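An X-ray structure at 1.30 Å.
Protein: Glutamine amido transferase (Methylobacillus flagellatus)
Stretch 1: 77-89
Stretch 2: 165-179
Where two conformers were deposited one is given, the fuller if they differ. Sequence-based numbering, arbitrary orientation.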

ATOM      1  N   ASP A  77      13.701 -10.481   5.141  1.00  6.22           N
ATOM      2  CA  ASP A  77      14.793  -9.963   5.959  1.00  6.61           C
ATOM      3  C   ASP A  77      14.325  -8.736   6.801  1.00  6.89           C
ATOM      4  O   ASP A  77      14.722  -8.589   7.952  1.00  7.29           O
ATOM      5  N   ALA A  78      13.508  -7.860   6.199  1.00  6.60           N
ATOM      6  CA  ALA A  78      12.991  -6.706   6.930  1.00  7.07           C
ATOM      7  C   ALA A  78      12.207  -7.209   8.157  1.00  6.91           C
ATOM      8  O   ALA A  78      12.390  -6.715   9.273  1.00  6.83           O
ATOM      9  N   VAL A  79      11.304  -8.144   7.962  1.00  8.02           N
ATOM     10  CA  VAL A  79      10.505  -8.658   9.086  1.00  7.98           C
ATOM     11  C   VAL A  79      11.401  -9.296  10.130  1.00  8.12           C
ATOM     12  O   VAL A  79      11.274  -9.026  11.330  1.00  7.73           O
ATOM     13  N   ALA A  80      12.379 -10.096   9.710  1.00  7.27           N
ATOM     14  CA  ALA A  80      13.333 -10.697  10.664  1.00  7.84           C
ATOM     15  C   ALA A  80      14.144  -9.657  11.429  1.00  8.71           C
ATOM     16  O   ALA A  80      14.460  -9.863  12.623  1.00  9.58           O
ATOM     17  N   GLN A  81      14.519  -8.564  10.777  1.00  7.33           N
ATOM     18  CA  GLN A  81      15.387  -7.545  11.333  1.00  7.87           C
ATOM     19  C   GLN A  81      14.617  -6.406  12.009  1.00  7.67           C
ATOM     20  O   GLN A  81      15.214  -5.418  12.444  1.00  9.82           O
ATOM     21  N   ARG A  82      13.286  -6.511  12.028  1.00  7.55           N
ATOM     22  CA  ARG A  82      12.433  -5.453  12.575  1.00  8.12           C
ATOM     23  C   ARG A  82      12.572  -4.129  11.866  1.00  8.33           C
ATOM     24  O   ARG A  82      12.506  -3.050  12.500  1.00  8.69           O
ATOM     25  N   VAL A  83      12.800  -4.157  10.556  1.00  5.78           N
ATOM     26  CA  VAL A  83      12.740  -2.968   9.709  1.00  6.52           C
ATOM     27  C   VAL A  83      11.267  -2.943   9.224  1.00  5.96           C
ATOM     28  O   VAL A  83      10.811  -3.878   8.558  1.00  6.26           O
ATOM     29  N   PRO A  84      10.498  -1.910   9.635  1.00  5.26           N
ATOM     30  CA  PRO A  84       9.086  -1.927   9.298  1.00  5.58           C
ATOM     31  C   PRO A  84       8.828  -1.891   7.800  1.00  5.76           C
ATOM     32  O   PRO A  84       9.539  -1.229   7.043  1.00  5.61           O
ATOM     33  N   VAL A  85       7.747  -2.554   7.396  1.00  5.42           N
ATOM     34  CA  VAL A  85       7.290  -2.616   6.014  1.00  5.13           C
ATOM     35  C   VAL A  85       5.899  -2.067   5.907  1.00  5.61           C
ATOM     36  O   VAL A  85       5.018  -2.392   6.719  1.00  5.80           O
ATOM     37  N   ILE A  86       5.648  -1.264   4.878  1.00  5.47           N
ATOM     38  CA  ILE A  86       4.293  -0.810   4.536  1.00  5.17           C
ATOM     39  C   ILE A  86       4.049  -1.107   3.071  1.00  6.83           C
ATOM     40  O   ILE A  86       4.885  -0.792   2.218  1.00  6.10           O
ATOM     41  N   GLY A  87       2.901  -1.725   2.725  1.00  6.94           N
ATOM     42  CA  GLY A  87       2.612  -2.078   1.344  1.00  7.73           C
ATOM     43  C   GLY A  87       1.271  -1.587   0.903  1.00  7.04           C
ATOM     44  O   GLY A  87       0.260  -1.741   1.636  1.00  7.56           O
ATOM     45  N   HIS A  88       1.252  -0.987  -0.275  1.00  6.72           N
ATOM     46  CA  HIS A  88       0.076  -0.383  -0.871  1.00  7.81           C
ATOM     47  C   HIS A  88      -0.310  -1.229  -2.128  1.00  8.03           C
ATOM     48  O   HIS A  88       0.462  -1.268  -3.066  1.00  7.34           O
ATOM     49  N   CYS A  89      -1.502  -1.843  -2.147  1.00  7.76           N
ATOM     50  CA  CYS A  89      -1.991  -2.623  -3.261  1.00  8.30           C
ATOM     51  C   CYS A  89      -1.042  -3.777  -3.594  1.00  7.71           C
ATOM     52  O   CYS A  89      -0.867  -4.631  -2.737  1.00  7.55           O
ATOM     53  N   VAL A 165      -2.100  -6.186   9.914  1.00  5.54           N
ATOM     54  CA  VAL A 165      -0.880  -5.738  10.588  0.50  6.52           C
ATOM     55  C   VAL A 165      -0.123  -6.924  11.112  1.00  7.08           C
ATOM     56  O   VAL A 165      -0.719  -7.911  11.569  1.00  7.54           O
ATOM     57  N   LEU A 166       1.186  -6.869  11.031  1.00  7.15           N
ATOM     58  CA  LEU A 166       2.089  -7.940  11.466  1.00  7.36           C
ATOM     59  C   LEU A 166       3.084  -7.433  12.467  1.00  7.98           C
ATOM     60  O   LEU A 166       3.773  -6.439  12.226  1.00  7.85           O
ATOM     61  N   ASP A 167       3.159  -8.103  13.617  1.00  9.57           N
ATOM     62  CA  ASP A 167       4.234  -7.869  14.630  1.00 11.10           C
ATOM     63  C   ASP A 167       4.182  -6.388  15.146  1.00 12.27           C
ATOM     64  O   ASP A 167       5.238  -5.867  15.549  1.00 13.22           O
ATOM     65  N   ASP A 168       3.029  -5.719  15.118  0.50 13.40           N
ATOM     66  CA  ASP A 168       2.962  -4.334  15.612  0.50 14.25           C
ATOM     67  C   ASP A 168       3.834  -3.408  14.794  0.50 13.28           C
ATOM     68  O   ASP A 168       4.214  -2.323  15.257  0.50 12.51           O
ATOM     69  N   LEU A 169       4.220  -3.833  13.593  1.00 11.30           N
ATOM     70  CA  LEU A 169       5.263  -3.081  12.865  1.00  9.97           C
ATOM     71  C   LEU A 169       4.941  -2.859  11.384  1.00  7.09           C
ATOM     72  O   LEU A 169       5.264  -1.818  10.841  1.00  7.79           O
ATOM     73  N   HIS A 170       4.406  -3.883  10.746  1.00  6.54           N
ATOM     74  CA  HIS A 170       4.218  -3.951   9.313  1.00  5.80           C
ATOM     75  C   HIS A 170       2.742  -3.837   9.008  1.00  6.52           C
ATOM     76  O   HIS A 170       1.928  -4.419   9.746  1.00  7.62           O
ATOM     77  N   ILE A 171       2.385  -3.144   7.951  1.00  5.56           N
ATOM     78  CA  ILE A 171       0.995  -3.029   7.575  1.00  5.48           C
ATOM     79  C   ILE A 171       0.856  -3.182   6.068  1.00  6.17           C
ATOM     80  O   ILE A 171       1.616  -2.559   5.299  1.00  6.18           O
ATOM     81  N   GLY A 172      -0.107  -3.971   5.612  1.00  5.37           N
ATOM     82  CA  GLY A 172      -0.401  -4.144   4.208  1.00  5.40           C
ATOM     83  C   GLY A 172      -1.818  -3.771   3.912  1.00  5.56           C
ATOM     84  O   GLY A 172      -2.719  -4.121   4.700  1.00  6.15           O
ATOM     85  N   PHE A 173      -2.010  -3.082   2.782  1.00  5.80           N
ATOM     86  CA  PHE A 173      -3.329  -2.653   2.304  1.00  5.54           C
ATOM     87  C   PHE A 173      -3.566  -3.158   0.901  1.00  6.34           C
ATOM     88  O   PHE A 173      -2.652  -3.135   0.062  1.00  6.48           O
ATOM     89  N   GLN A 174      -4.830  -3.514   0.629  1.00  6.34           N
ATOM     90  CA  GLN A 174      -5.281  -3.765  -0.738  1.00  5.46           C
ATOM     91  C   GLN A 174      -5.625  -2.500  -1.451  1.00  5.70           C
ATOM     92  O   GLN A 174      -5.484  -2.398  -2.671  1.00  7.48           O
ATOM     93  N   CYS A 175      -6.175  -1.547  -0.729  1.00  5.66           N
ATOM     94  CA  CYS A 175      -6.556  -0.254  -1.222  1.00  6.09           C
ATOM     95  C   CYS A 175      -5.328   0.669  -1.312  1.00  7.05           C
ATOM     96  O   CYS A 175      -4.225   0.298  -0.887  1.00  8.04           O
ATOM     97  N   HIS A 176      -5.526   1.866  -1.882  1.00  7.78           N
ATOM     98  CA  HIS A 176      -4.514   2.868  -2.056  1.00  6.51           C
ATOM     99  C   HIS A 176      -4.766   3.973  -1.046  1.00  6.76           C
ATOM    100  O   HIS A 176      -5.590   4.869  -1.293  1.00  8.81           O
ATOM    101  N   ILE A 177      -4.026   3.950   0.046  1.00  7.37           N
ATOM    102  CA  ILE A 177      -4.153   5.033   1.018  1.00  6.15           C
ATOM    103  C   ILE A 177      -3.268   6.226   0.666  1.00  7.61           C
ATOM    104  O   ILE A 177      -3.359   7.284   1.317  1.00  8.64           O
ATOM    105  N   GLU A 178      -2.483   6.085  -0.419  1.00  6.97           N
ATOM    106  CA  GLU A 178      -1.548   7.152  -0.868  1.00  6.80           C
ATOM    107  C   GLU A 178      -2.134   8.171  -1.859  1.00  7.17           C
ATOM    108  O   GLU A 178      -1.456   9.127  -2.260  1.00  8.09           O
HETATM  109  N   MSE A 179      -3.391   8.052  -2.194  1.00  6.82           N
HETATM  110  CA  MSE A 179      -3.914   8.836  -3.287  1.00  6.47           C
HETATM  111  C   MSE A 179      -3.968  10.315  -3.023  1.00  6.39           C
HETATM  112  O   MSE A 179      -4.287  10.799  -1.937  1.00  7.78           O
TER

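Strands 85-88 and 170-173 run parallel, and their side chains pack around a ladder of backbone hydrogen bonds. V85 O accepts from I171 N, and G87 uses both N and O, bonding I171 O and F173 N. C89 N closes the ladder on F173 O at 2.8 Å.

The chi1 of H170 is m, at -44°, and chi2 is -67°. This places H170 ND1 2.9 Å from V85 N, which donates a hydrogen bond to it. H170 ND1 therefore carries no proton. The ring edge also meets V83 O, 3.3 Å from H170 CE1. V79, in the t rotamer, lays CG2 over one face of the H170 ring, 3.9 Å from the centroid. V79 CG1 lies 4.1 Å from L166 CD2. Water 1 sits 2.8 Å from H170 NE2. It donates to V79 O at 2.8 Å and to D167 OD2 at 3.0 Å, so one water ties the helix to the loop.

The CA-to-CB bond of L169 points toward stretch 1; chi1 is off-well, at -142°. L169 CG is 4.2 Å from P84 CB. R82 CB points sideways, but its m, t, p chain brings the guanidinium back, with L169 CD2 over one face, 3.4 Å from R82 NH2.

I86 and I171 share a sheet face with H88 and F173. Both isoleucines are t, t, and I86 CG1 touches I171 CG2 at 3.7 Å. G87 and G172 leave the other face without side chains at their bridge.

H88 is m, with chi2 79°. H88 CD2 lies 3.8 Å from I177 CG1 and 3.4 Å from E178 OE1. E178 OE2 accepts a hydrogen bond from H176 ND1 at 2.7 Å. The H176 ring receives C89 CB over one face, 4.0 Å from the centroid. C89 is t, and C89 SG lies obliquely to that ring, 3.7 Å from Q174 NE2.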

ATOM      1  CB  ASP A  77      15.982  -9.554   5.100  1.00  6.03           C
ATOM      2  CG  ASP A  77      16.758 -10.675   4.487  1.00  8.86           C
ATOM      3  OD1 ASP A  77      16.533 -11.868   4.830  1.00 11.56           O
ATOM      4  OD2 ASP A  77      17.659 -10.302   3.663  1.00  8.63           O
ATOM      5  CB  ALA A  78      12.088  -5.877   6.041  1.00  7.81           C
ATOM      6  CB  VAL A  79       9.351  -9.566   8.577  1.00  8.18           C
ATOM      7  CG1 VAL A  79       8.565 -10.213   9.740  1.00  9.80           C
ATOM      8  CG2 VAL A  79       8.412  -8.786   7.676  1.00  9.18           C
ATOM      9  CB  ALA A  80      14.259 -11.665   9.919  1.00  7.56           C
ATOM     10  CB  GLN A  81      16.345  -6.990  10.250  1.00  8.76           C
ATOM     11  CG  GLN A  81      17.361  -7.998   9.779  1.00  9.70           C
ATOM     12  CD  GLN A  81      18.280  -8.405  10.931  1.00 11.26           C
ATOM     13  OE1 GLN A  81      18.841  -7.515  11.580  1.00 13.79           O
ATOM     14  NE2 GLN A  81      18.438  -9.725  11.156  1.00 16.18           N
ATOM     15  CB  ARG A  82      12.634  -5.292  14.109  1.00 10.29           C
ATOM     16  CG  ARG A  82      12.239  -6.598  14.822  1.00 14.23           C
ATOM     17  CD  ARG A  82      12.244  -6.530  16.345  1.00 23.27           C
ATOM     18  NE  ARG A  82      11.227  -5.577  16.758  1.00 32.86           N
ATOM     19  CZ  ARG A  82       9.906  -5.803  16.746  1.00 38.11           C
ATOM     20  NH1 ARG A  82       9.403  -7.010  16.405  1.00 40.27           N
ATOM     21  NH2 ARG A  82       9.079  -4.809  17.112  1.00 41.39           N
ATOM     22  CB  VAL A  83      13.710  -3.094   8.521  1.00  6.06           C
ATOM     23  CG1 VAL A  83      13.502  -1.966   7.528  1.00  8.18           C
ATOM     24  CG2 VAL A  83      15.153  -3.121   9.047  1.00  7.39           C
ATOM     25  CB  PRO A  84       8.551  -0.668   9.960  1.00  6.09           C
ATOM     26  CG  PRO A  84       9.704   0.278   9.958  1.00  7.09           C
ATOM     27  CD  PRO A  84      10.888  -0.595  10.203  1.00  6.44           C
ATOM     28  CB  VAL A  85       7.352  -4.083   5.450  1.00  5.03           C
ATOM     29  CG1 VAL A  85       7.001  -4.098   3.944  1.00  6.72           C
ATOM     30  CG2 VAL A  85       8.736  -4.730   5.695  1.00  5.88           C
ATOM     31  CB  ILE A  86       4.033   0.689   4.928  1.00  5.14           C
ATOM     32  CG1 ILE A  86       2.577   1.058   4.616  1.00  6.21           C
ATOM     33  CG2 ILE A  86       5.025   1.634   4.234  1.00  6.83           C
ATOM     34  CD1 ILE A  86       2.065   2.361   5.290  1.00  8.26           C
ATOM     35  CB  HIS A  88       0.385   1.066  -1.374  1.00  7.79           C
ATOM     36  CG  HIS A  88       0.901   2.050  -0.339  1.00  8.59           C
ATOM     37  ND1 HIS A  88       2.209   2.076   0.106  1.00  9.23           N
ATOM     38  CD2 HIS A  88       0.269   3.068   0.301  1.00  8.40           C
ATOM     39  CE1 HIS A  88       2.351   3.104   0.943  1.00  9.29           C
ATOM     40  NE2 HIS A  88       1.185   3.714   1.076  1.00  8.92           N
ATOM     41  CB  CYS A  89      -2.296  -1.679  -4.398  1.00  7.74           C
ATOM     42  SG  CYS A  89      -3.399  -2.457  -5.719  1.00 16.04           S
ATOM     43  CB  VAL A 165      -1.126  -4.675  11.723  0.50  7.27           C
ATOM     44  CG1 VAL A 165      -1.507  -3.272  11.138  0.50  8.12           C
ATOM     45  CG2 VAL A 165      -2.152  -5.173  12.776  0.50  6.73           C
ATOM     46  CB  LEU A 166       2.794  -8.558  10.283  1.00  7.55           C
ATOM     47  CG  LEU A 166       3.748  -9.703  10.516  1.00  8.00           C
ATOM     48  CD1 LEU A 166       3.031 -10.924  11.124  1.00  9.28           C
ATOM     49  CD2 LEU A 166       4.494 -10.006   9.208  1.00 11.52           C
ATOM     50  CB  ASP A 167       5.663  -8.168  14.082  1.00 10.80           C
ATOM     51  CG  ASP A 167       5.867  -9.621  13.684  1.00 16.70           C
ATOM     52  OD1 ASP A 167       5.169 -10.443  14.302  1.00 19.76           O
ATOM     53  OD2 ASP A 167       6.768  -9.931  12.831  1.00 19.98           O
ATOM     54  CB  ASP A 168       3.499  -4.276  17.062  0.50 14.87           C
ATOM     55  CG  ASP A 168       2.987  -3.096  17.836  0.50 19.10           C
ATOM     56  OD1 ASP A 168       1.865  -2.649  17.536  0.50 19.52           O
ATOM     57  OD2 ASP A 168       3.701  -2.662  18.785  0.50 21.53           O
ATOM     58  CB  LEU A 169       6.587  -3.842  12.975  1.00 11.59           C
ATOM     59  CG  LEU A 169       7.921  -3.263  13.141  1.00 17.29           C
ATOM     60  CD1 LEU A 169       7.973  -1.979  14.012  1.00 13.09           C
ATOM     61  CD2 LEU A 169       8.912  -4.340  13.707  1.00 15.03           C
ATOM     62  CB  HIS A 170       4.747  -5.261   8.774  1.00  5.15           C
ATOM     63  CG  HIS A 170       6.077  -5.643   9.335  1.00  5.62           C
ATOM     64  ND1 HIS A 170       7.225  -4.923   9.070  1.00  5.59           N
ATOM     65  CD2 HIS A 170       6.400  -6.571  10.273  1.00  6.00           C
ATOM     66  CE1 HIS A 170       8.212  -5.454   9.772  1.00  5.54           C
ATOM     67  NE2 HIS A 170       7.738  -6.455  10.511  1.00  6.53           N
ATOM     68  CB  ILE A 171       0.335  -1.720   8.166  1.00  6.16           C
ATOM     69  CG1 ILE A 171      -1.175  -1.754   7.919  1.00  5.47           C
ATOM     70  CG2 ILE A 171       0.974  -0.418   7.623  1.00  5.85           C
ATOM     71  CD1 ILE A 171      -1.979  -0.687   8.728  1.00  8.04           C
ATOM     72  CB  PHE A 173      -3.390  -1.128   2.250  1.00  5.94           C
ATOM     73  CG  PHE A 173      -3.511  -0.450   3.600  1.00  6.71           C
ATOM     74  CD1 PHE A 173      -4.717  -0.234   4.184  1.00  6.04           C
ATOM     75  CD2 PHE A 173      -2.353  -0.014   4.272  1.00  7.43           C
ATOM     76  CE1 PHE A 173      -4.809   0.402   5.417  1.00  7.33           C
ATOM     77  CE2 PHE A 173      -2.444   0.656   5.508  1.00  6.87           C
ATOM     78  CZ  PHE A 173      -3.670   0.799   6.080  1.00  6.70           C
ATOM     79  CB  GLN A 174      -6.434  -4.770  -0.743  1.00  5.20           C
ATOM     80  CG  GLN A 174      -6.837  -5.231  -2.142  1.00  6.08           C
ATOM     81  CD  GLN A 174      -5.704  -5.905  -2.852  1.00  6.02           C
ATOM     82  OE1 GLN A 174      -5.341  -7.077  -2.583  1.00  7.17           O
ATOM     83  NE2 GLN A 174      -5.118  -5.183  -3.842  1.00  6.54           N
ATOM     84  CB  CYS A 175      -7.595   0.352  -0.279  1.00  6.75           C
ATOM     85  SG  CYS A 175      -7.067   0.545   1.423  1.00  7.86           S
ATOM     86  CB  HIS A 176      -4.589   3.474  -3.457  1.00  7.18           C
ATOM     87  CG  HIS A 176      -4.163   2.559  -4.559  1.00  8.19           C
ATOM     88  ND1 HIS A 176      -2.838   2.474  -4.949  1.00  9.19           N
ATOM     89  CD2 HIS A 176      -4.874   1.762  -5.391  1.00 10.09           C
ATOM     90  CE1 HIS A 176      -2.749   1.624  -5.970  1.00 13.38           C
ATOM     91  NE2 HIS A 176      -3.964   1.160  -6.237  1.00 12.63           N
ATOM     92  CB  ILE A 177      -3.868   4.615   2.475  1.00  7.04           C
ATOM     93  CG1 ILE A 177      -2.454   4.155   2.730  1.00  7.19           C
ATOM     94  CG2 ILE A 177      -4.929   3.508   2.923  1.00  8.78           C
ATOM     95  CD1 ILE A 177      -2.121   4.069   4.250  1.00  9.44           C
ATOM     96  CB  GLU A 178      -0.307   6.554  -1.493  1.00  7.85           C
ATOM     97  CG  GLU A 178      -0.422   6.067  -2.879  1.00  8.06           C
ATOM     98  CD  GLU A 178      -1.103   4.760  -3.060  1.00  9.23           C
ATOM     99  OE1 GLU A 178      -1.747   4.143  -2.151  1.00  9.11           O
ATOM    100  OE2 GLU A 178      -0.957   4.263  -4.232  1.00 14.10           O
HETATM  101  CB  MSE A 179      -5.344   8.408  -3.692  1.00  7.39           C
HETATM  102  CG  MSE A 179      -5.490   6.922  -4.100  1.00  6.41           C
HETATM  103 SE   MSE A 179      -4.154   6.338  -5.433  1.00 12.57          SE
HETATM  104  CE  MSE A 179      -4.739   7.334  -6.997  1.00  8.33           C
TER
HETATM  105  O   HOH W   1       9.044  -7.939  12.556  1.00 10.41           O